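Local coordinates for surface layer protein (Geobacillus stearothermophilus, PDB 4UJ7) that probably self-assembles into the bacterial surface layer, this chain being the protein's fifth and sixth domains, which are bacterial immunoglobulin-like, the sixth holding bound calcium ions, at residues V27-K32 with T78-E84; P109-I115 with K139-A145; T154-I159 with D181-V185. All blocks are in the same frame, centred on the assembly; numbering follows the deposited sequence. Where two conformers were deposited one is given.

Contact 1: residues V27-K32 with T78-E84; sequences VAKGQK and TVNGVAE
A type II beta turn, Ala28 to Gln31, carries the chain from one sheet of a bacterial immunoglobulin-like (BIG2) sandwich to the other and is fastened to the end of strand 74-81. Lys29 (phi/psi -47/130) and Gly30 (87/-5) occupy its central positions, and the turn is closed by Gln31 N donating to Ala28 O at 2.9 Å. Lys29 also bonds through its backbone to Val105, and Ala28 to Ile149 of the sixth domain. Gly30 N gives its hydrogen to Gly81 O (2.8 Å), and Gly81 N donates to Gln31 O (2.9 Å). One step further Lys32 faces Asn80 as an antiparallel non-hydrogen-bonded pair, CA to CA 4.4 Å, and Lys32 CA approaches Val79 O at 3.1 Å in a CA-H...O contact. At Gly30 a CB would be jammed against the preceding carbonyl, whereas at Gly81 it would lie 2.8 Å from Ala28 O; instead Gly81 CA sits 4.1 Å from Val27 CG1, Val27 having chi1 p. Strand 25-28, at the edge of its sheet, pairs in parallel with strand 96-105 through backbone hydrogen bonds of Val27 with Asn103 and Val105. Lys32 (chi1 p) lays its CB 3.5 Å from Asn80 OD1, but its ammonium leads away to a salt bridge with Asp181, while Asn80 ND2 is bound to Thr62. Lys29 (chi1 t, chi2 t, chi3 m) runs along Val82 and Ala83 to a salt bridge with Glu84, Lys29 NZ to Glu84 OE2 at a weak 3.3 Å. A water seals this exposed end, accepting from Glu84 N at 2.8 Å and, weakly, from Lys29 NZ at 3.0 Å.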
ATOM      1  N   VAL A  27      11.404   6.328  -7.579  1.00 18.59           N
ATOM      2  CA  VAL A  27      11.040   7.335  -6.590  1.00 18.16           C
ATOM      3  C   VAL A  27      11.937   8.577  -6.671  1.00 18.69           C
ATOM      4  O   VAL A  27      13.122   8.450  -6.950  1.00 19.00           O
ATOM      5  CB  VAL A  27      11.031   6.697  -5.168  1.00 18.99           C
ATOM      6  CG1 VAL A  27      12.414   6.225  -4.708  1.00 18.69           C
ATOM      7  CG2 VAL A  27      10.384   7.624  -4.165  1.00 20.69           C
ATOM      8  N   ALA A  28      11.366   9.759  -6.444  1.00 18.32           N
ATOM      9  CA  ALA A  28      12.180  10.975  -6.325  1.00 18.76           C
ATOM     10  C   ALA A  28      12.953  11.004  -5.012  1.00 19.83           C
ATOM     11  O   ALA A  28      12.502  10.484  -4.001  1.00 18.80           O
ATOM     12  CB  ALA A  28      11.324  12.226  -6.474  1.00 19.20           C
ATOM     13  N   LYS A  29      14.140  11.604  -5.040  1.00 20.39           N
ATOM     14  CA  LYS A  29      14.863  11.934  -3.811  1.00 22.17           C
ATOM     15  C   LYS A  29      13.920  12.606  -2.806  1.00 22.00           C
ATOM     16  O   LYS A  29      13.205  13.546  -3.160  1.00 22.16           O
ATOM     17  CB  LYS A  29      16.039  12.867  -4.134  1.00 25.15           C
ATOM     18  CG  LYS A  29      16.794  13.403  -2.911  1.00 28.57           C
ATOM     19  CD  LYS A  29      17.740  14.540  -3.292  1.00 32.03           C
ATOM     20  CE  LYS A  29      18.749  14.094  -4.337  1.00 34.68           C
ATOM     21  NZ  LYS A  29      19.417  15.230  -5.040  1.00 37.09           N
ATOM     22  N   GLY A  30      13.923  12.102  -1.570  1.00 21.81           N
ATOM     23  CA  GLY A  30      13.077  12.619  -0.501  1.00 20.20           C
ATOM     24  C   GLY A  30      11.680  12.027  -0.423  1.00 20.79           C
ATOM     25  O   GLY A  30      10.926  12.334   0.499  1.00 21.74           O
ATOM     26  N   GLN A  31      11.324  11.185  -1.392  1.00 19.58           N
ATOM     27  CA  GLN A  31      10.032  10.496  -1.351  1.00 18.66           C
ATOM     28  C   GLN A  31      10.192   9.048  -0.897  1.00 18.44           C
ATOM     29  O   GLN A  31      11.285   8.491  -0.930  1.00 18.55           O
ATOM     30  CB  GLN A  31       9.357  10.524  -2.732  1.00 18.44           C
ATOM     31  CG  GLN A  31       8.914  11.900  -3.201  1.00 20.12           C
ATOM     32  CD  GLN A  31       7.980  12.586  -2.220  1.00 21.18           C
ATOM     33  OE1 GLN A  31       6.925  12.051  -1.851  1.00 23.18           O
ATOM     34  NE2 GLN A  31       8.356  13.787  -1.799  1.00 23.01           N
ATOM     35  N   LYS A  32       9.089   8.442  -0.471  1.00 17.66           N
ATOM     36  CA  LYS A  32       9.080   7.015  -0.193  1.00 17.47           C
ATOM     37  C   LYS A  32       8.052   6.319  -1.082  1.00 17.02           C
ATOM     38  O   LYS A  32       7.100   6.940  -1.569  1.00 18.06           O
ATOM     39  CB  LYS A  32       8.868   6.705   1.306  1.00 19.58           C
ATOM     40  CG  LYS A  32       7.527   7.097   1.889  1.00 22.08           C
ATOM     41  CD  LYS A  32       7.555   6.957   3.406  1.00 23.31           C
ATOM     42  CE  LYS A  32       6.149   6.954   3.999  1.00 24.97           C
ATOM     43  NZ  LYS A  32       5.578   8.310   4.254  1.00 28.43           N
ATOM     44  N   THR A  78       8.908  -0.777   2.518  1.00 12.66           N
ATOM     45  CA  THR A  78       8.985   0.672   2.266  1.00 13.90           C
ATOM     46  C   THR A  78      10.385   1.059   1.840  1.00 14.44           C
ATOM     47  O   THR A  78      11.356   0.691   2.502  1.00 15.12           O
ATOM     48  CB  THR A  78       8.593   1.470   3.527  1.00 14.39           C
ATOM     49  OG1 THR A  78       7.225   1.192   3.819  1.00 15.24           O
ATOM     50  CG2 THR A  78       8.772   2.979   3.306  1.00 15.41           C
ATOM     51  N   VAL A  79      10.495   1.792   0.731  1.00 14.85           N
ATOM     52  CA  VAL A  79      11.773   2.270   0.217  1.00 15.08           C
ATOM     53  C   VAL A  79      11.825   3.798   0.303  1.00 15.27           C
ATOM     54  O   VAL A  79      10.924   4.490  -0.168  1.00 16.20           O
ATOM     55  CB  VAL A  79      12.021   1.792  -1.250  1.00 14.59           C
ATOM     56  CG1 VAL A  79      13.329   2.355  -1.813  1.00 15.52           C
ATOM     57  CG2 VAL A  79      11.957   0.265  -1.359  1.00 15.88           C
ATOM     58  N   ASN A  80      12.887   4.323   0.925  1.00 15.90           N
ATOM     59  CA  ASN A  80      13.092   5.759   1.082  1.00 17.09           C
ATOM     60  C   ASN A  80      14.172   6.243   0.130  1.00 16.73           C
ATOM     61  O   ASN A  80      15.308   5.754   0.177  1.00 18.08           O
ATOM     62  CB  ASN A  80      13.493   6.056   2.536  1.00 17.69           C
ATOM     63  CG  ASN A  80      12.499   5.481   3.546  1.00 21.21           C
ATOM     64  OD1 ASN A  80      11.362   5.949   3.639  1.00 23.28           O
ATOM     65  ND2 ASN A  80      12.926   4.466   4.313  1.00 22.16           N
ATOM     66  N   GLY A  81      13.810   7.169  -0.759  1.00 18.21           N
ATOM     67  CA  GLY A  81      14.769   7.756  -1.707  1.00 18.65           C
ATOM     68  C   GLY A  81      15.631   8.793  -1.007  1.00 19.30           C
ATOM     69  O   GLY A  81      15.135   9.838  -0.583  1.00 20.57           O
ATOM     70  N   VAL A  82      16.913   8.469  -0.841  1.00 20.08           N
ATOM     71  CA  VAL A  82      17.851   9.333  -0.092  1.00 22.57           C
ATOM     72  C   VAL A  82      18.675  10.239  -1.016  1.00 23.37           C
ATOM     73  O   VAL A  82      18.767  11.444  -0.770  1.00 25.01           O
ATOM     74  CB  VAL A  82      18.768   8.492   0.833  1.00 23.28           C
ATOM     75  CG1 VAL A  82      19.859   9.357   1.466  1.00 25.24           C
ATOM     76  CG2 VAL A  82      17.942   7.797   1.915  1.00 24.48           C
ATOM     77  N   ALA A  83      19.267   9.661  -2.058  1.00 23.89           N
ATOM     78  CA  ALA A  83      20.032  10.430  -3.058  1.00 25.34           C
ATOM     79  C   ALA A  83      19.911   9.831  -4.456  1.00 25.27           C
ATOM     80  O   ALA A  83      19.754   8.619  -4.612  1.00 25.04           O
ATOM     81  CB  ALA A  83      21.499  10.524  -2.649  1.00 25.66           C
ATOM     82  N   GLU A  84      20.012  10.678  -5.480  1.00 26.02           N
ATOM     83  CA  GLU A  84      19.925  10.201  -6.859  1.00 27.76           C
ATOM     84  C   GLU A  84      20.925   9.082  -7.131  1.00 26.95           C
ATOM     85  O   GLU A  84      22.084   9.153  -6.721  1.00 27.03           O
ATOM     86  CB  GLU A  84      20.108  11.349  -7.857  1.00 29.20           C
ATOM     87  CG  GLU A  84      19.036  12.421  -7.749  1.00 33.14           C
ATOM     88  CD  GLU A  84      19.248  13.561  -8.729  1.00 36.88           C
ATOM     89  OE1 GLU A  84      19.575  13.281  -9.903  1.00 39.41           O
ATOM     90  OE2 GLU A  84      19.092  14.732  -8.321  1.00 38.78           O
TER
HETATM   91  O   HOH W   1      21.503  13.039  -5.297  1.00 38.63           O

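Contact 2: residues P109-I115 with K139-A145; sequences PVANYQI and KVYAVDA
Gln114 (chi1 m, chi2 t) extends diagonally across the strand pair to overlap Val143, Gln114 CD lying 3.7 Å from Val143 CG2, on the face that also carries Asn112 and Tyr141. Beneath these side chains, strands 110-117 and 135-144 run antiparallel in a sheet of the sixth, immunoglobulin-like domain; the axes of their segments 110-115 and 139-144 approach to 4.4 Å, with 138° between their directions. Gln114 and Tyr141 form a hydrogen-bonded pair, Gln114 N to Tyr141 O 3.0 Å and Tyr141 N to Gln114 O 2.9 Å. Tyr113-Ala142 and Ile115-Val140, CA atoms 4.7 to 4.8 Å apart, are non-hydrogen-bonded pairs. Towards the strand start a classic beta bulge sets Ala111 and Asn112 together against Val143: Val143 O accepts from both Ala111 N (2.8 Å) and Asn112 N (3.1 Å), and Val143 N donates to Asn112 O (2.9 Å). Ala111, at phi/psi -106/-47, supplies the kink. The other face, with Tyr113, Ile115, Val140 and Ala142, turns to the sandwich interior, where Val201 meets Ile115 and Val140, and Leu208 meets Tyr113. Val110 CG2 packs on Ala142 CB at 3.7 Å. Beside the bulge a water donates to Asn112 OD1 (2.9 Å) and Asp144 O (2.7 Å); past it, another joins Pro109 O (2.6 Å) to Ala145 N (2.8 Å). Asp144 (chi1 p) turns its carboxylate to Asn148 N and Gly108 N. Backbone hydrogen bonds thus hold the pair in register, apolar contacts tie its inner face to the opposing sheet, and waters bridge the pair at and beyond the bulge.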
ATOM      1  N   PRO A 109       7.823  17.148 -13.344  1.00 24.71           N
ATOM      2  CA  PRO A 109       6.529  17.691 -12.932  1.00 24.95           C
ATOM      3  C   PRO A 109       5.451  16.601 -12.894  1.00 23.05           C
ATOM      4  O   PRO A 109       5.596  15.569 -13.552  1.00 24.30           O
ATOM      5  CB  PRO A 109       6.215  18.711 -14.030  1.00 25.62           C
ATOM      6  CG  PRO A 109       7.534  19.036 -14.638  1.00 25.71           C
ATOM      7  CD  PRO A 109       8.273  17.733 -14.621  1.00 25.58           C
ATOM      8  N   VAL A 110       4.381  16.838 -12.145  1.00 23.48           N
ATOM      9  CA  VAL A 110       3.299  15.853 -12.031  1.00 25.69           C
ATOM     10  C   VAL A 110       2.616  15.606 -13.376  1.00 24.95           C
ATOM     11  O   VAL A 110       2.240  16.559 -14.074  1.00 26.95           O
ATOM     12  CB  VAL A 110       2.257  16.263 -10.977  1.00 25.42           C
ATOM     13  CG1 VAL A 110       1.233  15.149 -10.800  1.00 25.89           C
ATOM     14  CG2 VAL A 110       2.935  16.568  -9.652  1.00 25.99           C
ATOM     15  N   ALA A 111       2.470  14.326 -13.734  1.00 24.22           N
ATOM     16  CA  ALA A 111       1.770  13.923 -14.961  1.00 24.33           C
ATOM     17  C   ALA A 111       0.404  13.334 -14.630  1.00 24.79           C
ATOM     18  O   ALA A 111      -0.597  13.701 -15.240  1.00 24.53           O
ATOM     19  CB  ALA A 111       2.599  12.937 -15.772  1.00 25.52           C
ATOM     20  N   ASN A 112       0.361  12.422 -13.656  1.00 23.85           N
ATOM     21  CA  ASN A 112      -0.907  11.888 -13.157  1.00 22.97           C
ATOM     22  C   ASN A 112      -0.834  11.461 -11.687  1.00 23.01           C
ATOM     23  O   ASN A 112       0.178  11.694 -11.018  1.00 21.81           O
ATOM     24  CB  ASN A 112      -1.486  10.777 -14.078  1.00 25.00           C
ATOM     25  CG  ASN A 112      -0.556   9.586 -14.260  1.00 26.81           C
ATOM     26  OD1 ASN A 112       0.329   9.329 -13.447  1.00 28.91           O
ATOM     27  ND2 ASN A 112      -0.784   8.822 -15.329  1.00 28.50           N
ATOM     28  N   TYR A 113      -1.906  10.841 -11.205  1.00 22.43           N
ATOM     29  CA  TYR A 113      -2.035  10.497  -9.788  1.00 22.51           C
ATOM     30  C   TYR A 113      -2.346   9.027  -9.654  1.00 23.56           C
ATOM     31  O   TYR A 113      -2.943   8.433 -10.550  1.00 23.66           O
ATOM     32  CB  TYR A 113      -3.122  11.343  -9.116  1.00 23.75           C
ATOM     33  CG  TYR A 113      -2.931  12.811  -9.376  1.00 24.76           C
ATOM     34  CD1 TYR A 113      -3.474  13.413 -10.516  1.00 25.73           C
ATOM     35  CD2 TYR A 113      -2.152  13.596  -8.520  1.00 25.84           C
ATOM     36  CE1 TYR A 113      -3.269  14.756 -10.785  1.00 26.27           C
ATOM     37  CE2 TYR A 113      -1.951  14.949  -8.773  1.00 25.96           C
ATOM     38  CZ  TYR A 113      -2.515  15.520  -9.911  1.00 27.02           C
ATOM     39  OH  TYR A 113      -2.329  16.857 -10.199  1.00 28.36           O
ATOM     40  N   GLN A 114      -1.907   8.444  -8.542  1.00 20.71           N
ATOM     41  CA  GLN A 114      -2.217   7.061  -8.221  1.00 21.15           C
ATOM     42  C   GLN A 114      -2.883   7.028  -6.860  1.00 20.07           C
ATOM     43  O   GLN A 114      -2.354   7.568  -5.880  1.00 19.66           O
ATOM     44  CB  GLN A 114      -0.966   6.174  -8.223  1.00 21.56           C
ATOM     45  CG  GLN A 114      -0.394   5.946  -9.617  1.00 24.20           C
ATOM     46  CD  GLN A 114       0.950   5.233  -9.626  1.00 26.17           C
ATOM     47  OE1 GLN A 114       1.407   4.704  -8.599  1.00 28.01           O
ATOM     48  NE2 GLN A 114       1.585   5.196 -10.807  1.00 24.08           N
ATOM     49  N   ILE A 115      -4.052   6.384  -6.832  1.00 20.71           N
ATOM     50  CA  ILE A 115      -4.782   6.118  -5.611  1.00 20.69           C
ATOM     51  C   ILE A 115      -4.392   4.714  -5.165  1.00 20.51           C
ATOM     52  O   ILE A 115      -4.672   3.716  -5.841  1.00 22.13           O
ATOM     53  CB  ILE A 115      -6.300   6.252  -5.843  1.00 20.94           C
ATOM     54  CG1 ILE A 115      -6.623   7.661  -6.378  1.00 22.05           C
ATOM     55  CG2 ILE A 115      -7.049   5.923  -4.554  1.00 21.71           C
ATOM     56  CD1 ILE A 115      -8.012   7.815  -6.981  1.00 23.61           C
ATOM     57  N   LYS A 139      -3.494   5.957   0.324  1.00 14.95           N
ATOM     58  CA  LYS A 139      -2.655   7.119   0.047  1.00 16.03           C
ATOM     59  C   LYS A 139      -2.912   7.574  -1.390  1.00 15.84           C
ATOM     60  O   LYS A 139      -3.385   6.800  -2.225  1.00 16.52           O
ATOM     61  CB  LYS A 139      -1.167   6.808   0.261  1.00 17.19           C
ATOM     62  CG  LYS A 139      -0.723   6.936   1.716  1.00 18.24           C
ATOM     63  CD  LYS A 139       0.758   6.579   1.834  1.00 19.56           C
ATOM     64  CE  LYS A 139       1.272   6.864   3.234  1.00 19.20           C
ATOM     65  NZ  LYS A 139       1.291   8.319   3.492  1.00 19.38           N
ATOM     66  N   VAL A 140      -2.630   8.843  -1.650  1.00 16.89           N
ATOM     67  CA  VAL A 140      -2.692   9.364  -3.010  1.00 17.46           C
ATOM     68  C   VAL A 140      -1.326   9.946  -3.371  1.00 17.57           C
ATOM     69  O   VAL A 140      -0.825  10.817  -2.666  1.00 17.66           O
ATOM     70  CB  VAL A 140      -3.811  10.417  -3.193  1.00 18.13           C
ATOM     71  CG1 VAL A 140      -3.896  10.857  -4.652  1.00 18.93           C
ATOM     72  CG2 VAL A 140      -5.166   9.849  -2.768  1.00 18.30           C
ATOM     73  N   TYR A 141      -0.725   9.422  -4.446  1.00 17.73           N
ATOM     74  CA  TYR A 141       0.581   9.891  -4.929  1.00 18.99           C
ATOM     75  C   TYR A 141       0.492  10.734  -6.184  1.00 19.33           C
ATOM     76  O   TYR A 141      -0.333  10.479  -7.069  1.00 19.57           O
ATOM     77  CB  TYR A 141       1.502   8.708  -5.231  1.00 19.35           C
ATOM     78  CG  TYR A 141       1.795   7.828  -4.043  1.00 19.71           C
ATOM     79  CD1 TYR A 141       2.658   8.250  -3.041  1.00 20.74           C
ATOM     80  CD2 TYR A 141       1.194   6.583  -3.919  1.00 21.21           C
ATOM     81  CE1 TYR A 141       2.925   7.448  -1.941  1.00 21.01           C
ATOM     82  CE2 TYR A 141       1.448   5.776  -2.830  1.00 21.66           C
ATOM     83  CZ  TYR A 141       2.312   6.215  -1.852  1.00 21.21           C
ATOM     84  OH  TYR A 141       2.582   5.400  -0.781  1.00 23.94           O
ATOM     85  N   ALA A 142       1.376  11.723  -6.257  1.00 18.54           N
ATOM     86  CA  ALA A 142       1.665  12.414  -7.510  1.00 18.37           C
ATOM     87  C   ALA A 142       2.820  11.705  -8.252  1.00 17.98           C
ATOM     88  O   ALA A 142       3.837  11.341  -7.647  1.00 17.80           O
ATOM     89  CB  ALA A 142       1.985  13.871  -7.247  1.00 18.76           C
ATOM     90  N   VAL A 143       2.659  11.529  -9.561  1.00 18.08           N
ATOM     91  CA  VAL A 143       3.561  10.718 -10.377  0.50 17.69           C
ATOM     92  C   VAL A 143       4.008  11.516 -11.605  1.00 18.57           C
ATOM     93  O   VAL A 143       3.167  12.088 -12.292  1.00 19.75           O
ATOM     94  CB  VAL A 143       2.842   9.411 -10.803  0.50 17.39           C
ATOM     95  CG1 VAL A 143       3.722   8.552 -11.689  0.50 16.99           C
ATOM     96  CG2 VAL A 143       2.417   8.623  -9.570  0.50 16.04           C
ATOM     97  N   ASP A 144       5.314  11.547 -11.884  1.00 18.36           N
ATOM     98  CA  ASP A 144       5.785  12.269 -13.077  1.00 19.17           C
ATOM     99  C   ASP A 144       5.581  11.448 -14.351  1.00 21.05           C
ATOM    100  O   ASP A 144       5.092  10.318 -14.299  1.00 21.35           O
ATOM    101  CB  ASP A 144       7.227  12.787 -12.908  1.00 20.12           C
ATOM    102  CG  ASP A 144       8.279  11.685 -12.965  1.00 19.21           C
ATOM    103  OD1 ASP A 144       8.013  10.555 -13.440  1.00 20.87           O
ATOM    104  OD2 ASP A 144       9.408  11.951 -12.520  1.00 22.36           O
ATOM    105  N   ALA A 145       5.948  12.018 -15.500  1.00 21.32           N
ATOM    106  CA  ALA A 145       5.661  11.392 -16.796  1.00 24.06           C
ATOM    107  C   ALA A 145       6.330  10.034 -16.971  1.00 24.50           C
ATOM    108  O   ALA A 145       5.828   9.197 -17.727  1.00 27.47           O
ATOM    109  CB  ALA A 145       6.044  12.331 -17.938  1.00 24.35           C
TER
HETATM  110  O   HOH W   2       6.615  14.737 -15.829  1.00 27.55           O
HETATM  111  O   HOH W   3       2.770   9.052 -15.033  1.00 27.79           O

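Contact 3: residues T154-I159 with D181-V185; sequences TNDVTI and DTVYV
Tyr184 reaches from strand 181-188 across the interior of the sixth domain's immunoglobulin-like sandwich to the beginning of strand 158-160 in the opposing sheet. Its chi1 of -124° falls between the usual wells; with chi2 at -67° the ring presents one face to Ile159. Ile159 (chi1 m, chi2 t) covers that face: its CB stands 3.8 Å from the ring centroid and 12° off the normal, a CH-pi contact, and Ile159 CD1 comes to 3.4 Å from Tyr184 CD2. At the ring tip Ile159 N donates to Tyr184 OH (3.1 Å, 164°). Near the ring plane, Val157 O lies at the edge, 3.8 Å from Tyr184 CE2, and Val157 CG2 (chi1 m) is 4.1 Å from the same carbon. Before strand 158-160, residues 154-156 have helical backbone angles without regular helical bonds, and Val157 (-92/164) leads into the extended chain. This bend brings Thr154 (chi1 m) against strand 181-188, with Thr154 CB 3.5 Å from Thr182 O and Thr154 CG2 3.9 Å from Thr182 CG2; its hydroxyl is occupied by Asp152 and Val140 N. Thr182 (chi1 m) points toward the bend and places OG1 3.4 Å from Asn155 CB, although that hydroxyl bonds to Thr177. Asn155, chi1 t, is opposite Thr182, CA to CA 5.7 Å. Further packing comes from Ala173 and Lys175 on Tyr184, and from Leu199 and Val201 on Ile159. The cohesion is therefore mostly van der Waals packing, of Ile159 and Val157 on the Tyr184 ring and of Thr154 and Asn155 on Thr182, with one backbone-to-phenol hydrogen bond giving the buried tyrosine a defined polar endpoint.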
ATOM      1  N   THR A 154      -1.678  12.862  -0.052  1.00 17.89           N
ATOM      2  CA  THR A 154      -2.817  12.366   0.741  1.00 17.66           C
ATOM      3  C   THR A 154      -3.449  13.432   1.617  1.00 18.78           C
ATOM      4  O   THR A 154      -4.673  13.463   1.759  1.00 18.63           O
ATOM      5  CB  THR A 154      -2.421  11.145   1.601  1.00 17.23           C
ATOM      6  OG1 THR A 154      -1.735  10.200   0.775  1.00 17.35           O
ATOM      7  CG2 THR A 154      -3.660  10.462   2.177  1.00 16.78           C
ATOM      8  N   ASN A 155      -2.626  14.298   2.204  1.00 19.39           N
ATOM      9  CA  ASN A 155      -3.135  15.354   3.058  1.00 21.49           C
ATOM     10  C   ASN A 155      -3.849  16.479   2.292  1.00 20.82           C
ATOM     11  O   ASN A 155      -4.638  17.224   2.873  1.00 22.27           O
ATOM     12  CB  ASN A 155      -2.017  15.930   3.918  1.00 22.53           C
ATOM     13  CG  ASN A 155      -2.548  16.730   5.096  1.00 24.26           C
ATOM     14  OD1 ASN A 155      -3.552  16.366   5.716  1.00 25.13           O
ATOM     15  ND2 ASN A 155      -1.887  17.833   5.395  1.00 26.46           N
ATOM     16  N   ASP A 156      -3.577  16.577   0.995  1.00 20.76           N
ATOM     17  CA  ASP A 156      -4.099  17.674   0.166  1.00 21.96           C
ATOM     18  C   ASP A 156      -5.463  17.368  -0.438  1.00 21.86           C
ATOM     19  O   ASP A 156      -6.194  18.280  -0.850  1.00 22.71           O
ATOM     20  CB  ASP A 156      -3.124  17.983  -0.974  1.00 23.25           C
ATOM     21  CG  ASP A 156      -1.739  18.372  -0.485  1.00 24.79           C
ATOM     22  OD1 ASP A 156      -1.627  19.057   0.549  1.00 26.27           O
ATOM     23  OD2 ASP A 156      -0.762  18.001  -1.164  1.00 27.01           O
ATOM     24  N   VAL A 157      -5.799  16.083  -0.509  1.00 20.12           N
ATOM     25  CA  VAL A 157      -7.006  15.638  -1.190  1.00 20.03           C
ATOM     26  C   VAL A 157      -8.164  15.552  -0.203  1.00 18.94           C
ATOM     27  O   VAL A 157      -7.962  15.572   1.014  1.00 19.21           O
ATOM     28  CB  VAL A 157      -6.820  14.271  -1.913  1.00 19.59           C
ATOM     29  CG1 VAL A 157      -5.667  14.310  -2.910  1.00 20.51           C
ATOM     30  CG2 VAL A 157      -6.614  13.125  -0.923  1.00 18.20           C
ATOM     31  N   THR A 158      -9.379  15.476  -0.740  1.00 19.75           N
ATOM     32  CA  THR A 158     -10.553  15.142   0.049  1.00 19.89           C
ATOM     33  C   THR A 158     -11.160  13.863  -0.545  1.00 19.22           C
ATOM     34  O   THR A 158     -11.251  13.729  -1.767  1.00 20.29           O
ATOM     35  CB  THR A 158     -11.560  16.311   0.046  1.00 22.87           C
ATOM     36  OG1 THR A 158     -10.885  17.495   0.481  1.00 24.74           O
ATOM     37  CG2 THR A 158     -12.733  16.041   0.974  1.00 23.89           C
ATOM     38  N   ILE A 159     -11.515  12.909   0.321  1.00 17.84           N
ATOM     39  CA  ILE A 159     -12.106  11.632  -0.116  1.00 17.99           C
ATOM     40  C   ILE A 159     -13.488  11.484   0.521  1.00 18.55           C
ATOM     41  O   ILE A 159     -13.637  11.582   1.741  1.00 19.59           O
ATOM     42  CB  ILE A 159     -11.197  10.424   0.229  1.00 18.07           C
ATOM     43  CG1 ILE A 159      -9.839  10.597  -0.472  1.00 19.00           C
ATOM     44  CG2 ILE A 159     -11.831   9.108  -0.220  1.00 18.32           C
ATOM     45  CD1 ILE A 159      -8.866   9.454  -0.270  1.00 18.22           C
ATOM     46  N   ASP A 181       3.206  12.485   8.093  1.00 22.73           N
ATOM     47  CA  ASP A 181       2.680  11.458   7.175  1.00 20.80           C
ATOM     48  C   ASP A 181       1.169  11.295   7.340  1.00 18.72           C
ATOM     49  O   ASP A 181       0.672  11.160   8.464  1.00 18.02           O
ATOM     50  CB  ASP A 181       3.352  10.104   7.402  1.00 22.10           C
ATOM     51  CG  ASP A 181       2.864   9.039   6.424  1.00 23.97           C
ATOM     52  OD1 ASP A 181       3.244   9.103   5.241  1.00 25.47           O
ATOM     53  OD2 ASP A 181       2.093   8.141   6.835  1.00 26.32           O
ATOM     54  N   THR A 182       0.444  11.298   6.224  1.00 17.15           N
ATOM     55  CA  THR A 182      -1.018  11.200   6.258  1.00 16.65           C
ATOM     56  C   THR A 182      -1.528   9.919   5.584  1.00 15.80           C
ATOM     57  O   THR A 182      -1.112   9.592   4.468  1.00 16.41           O
ATOM     58  CB  THR A 182      -1.648  12.441   5.577  1.00 16.45           C
ATOM     59  OG1 THR A 182      -1.248  13.618   6.290  1.00 17.65           O
ATOM     60  CG2 THR A 182      -3.176  12.362   5.553  1.00 17.08           C
ATOM     61  N   VAL A 183      -2.426   9.204   6.272  1.00 15.20           N
ATOM     62  CA  VAL A 183      -3.153   8.067   5.676  1.00 15.16           C
ATOM     63  C   VAL A 183      -4.647   8.391   5.728  1.00 14.45           C
ATOM     64  O   VAL A 183      -5.128   8.928   6.735  1.00 14.28           O
ATOM     65  CB  VAL A 183      -2.855   6.753   6.439  1.00 15.74           C
ATOM     66  CG1 VAL A 183      -3.624   5.587   5.860  1.00 16.81           C
ATOM     67  CG2 VAL A 183      -1.354   6.465   6.421  1.00 16.15           C
ATOM     68  N   TYR A 184      -5.388   8.086   4.658  1.00 14.83           N
ATOM     69  CA  TYR A 184      -6.843   8.235   4.722  1.00 15.06           C
ATOM     70  C   TYR A 184      -7.420   6.894   5.195  1.00 15.23           C
ATOM     71  O   TYR A 184      -7.217   5.860   4.545  1.00 16.41           O
ATOM     72  CB  TYR A 184      -7.396   8.599   3.343  1.00 15.73           C
ATOM     73  CG  TYR A 184      -8.218   9.875   3.301  1.00 16.27           C
ATOM     74  CD1 TYR A 184      -9.449   9.957   3.958  1.00 16.66           C
ATOM     75  CD2 TYR A 184      -7.764  10.998   2.593  1.00 16.83           C
ATOM     76  CE1 TYR A 184     -10.214  11.112   3.925  1.00 17.37           C
ATOM     77  CE2 TYR A 184      -8.529  12.164   2.543  1.00 18.00           C
ATOM     78  CZ  TYR A 184      -9.753  12.218   3.209  1.00 18.21           C
ATOM     79  OH  TYR A 184     -10.527  13.368   3.177  1.00 19.42           O
ATOM     80  N   VAL A 185      -8.104   6.914   6.332  1.00 14.02           N
ATOM     81  CA  VAL A 185      -8.561   5.692   6.988  1.00 13.69           C
ATOM     82  C   VAL A 185     -10.063   5.580   6.804  1.00 14.11           C
ATOM     83  O   VAL A 185     -10.822   6.488   7.170  1.00 14.63           O
ATOM     84  CB  VAL A 185      -8.167   5.682   8.473  1.00 13.99           C
ATOM     85  CG1 VAL A 185      -8.660   4.409   9.153  1.00 13.63           C
ATOM     86  CG2 VAL A 185      -6.655   5.809   8.620  1.00 15.03           C
TER

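How the contacts relate
From the N terminus, contact 1 closes first, bringing residues 78-84 back to 27-32 within the fifth domain. After the chain passes into the sixth domain, contact 2 closes the calcium-site-bearing excursion between strands 110-117 and 135-144, and contact 3 closes the loop running from 159 to 181. The three follow in series; none nests in or crosses another. Contacts 2 and 3 share a sheet, strands 135-144 and 181-188 being neighbours, and contact 3 adds a tie to the opposing sheet. Asp181 joins all three: its OD1 takes salt bridges from Lys32 NZ and Lys139 NZ, both at 2.7 Å, linking the two domains.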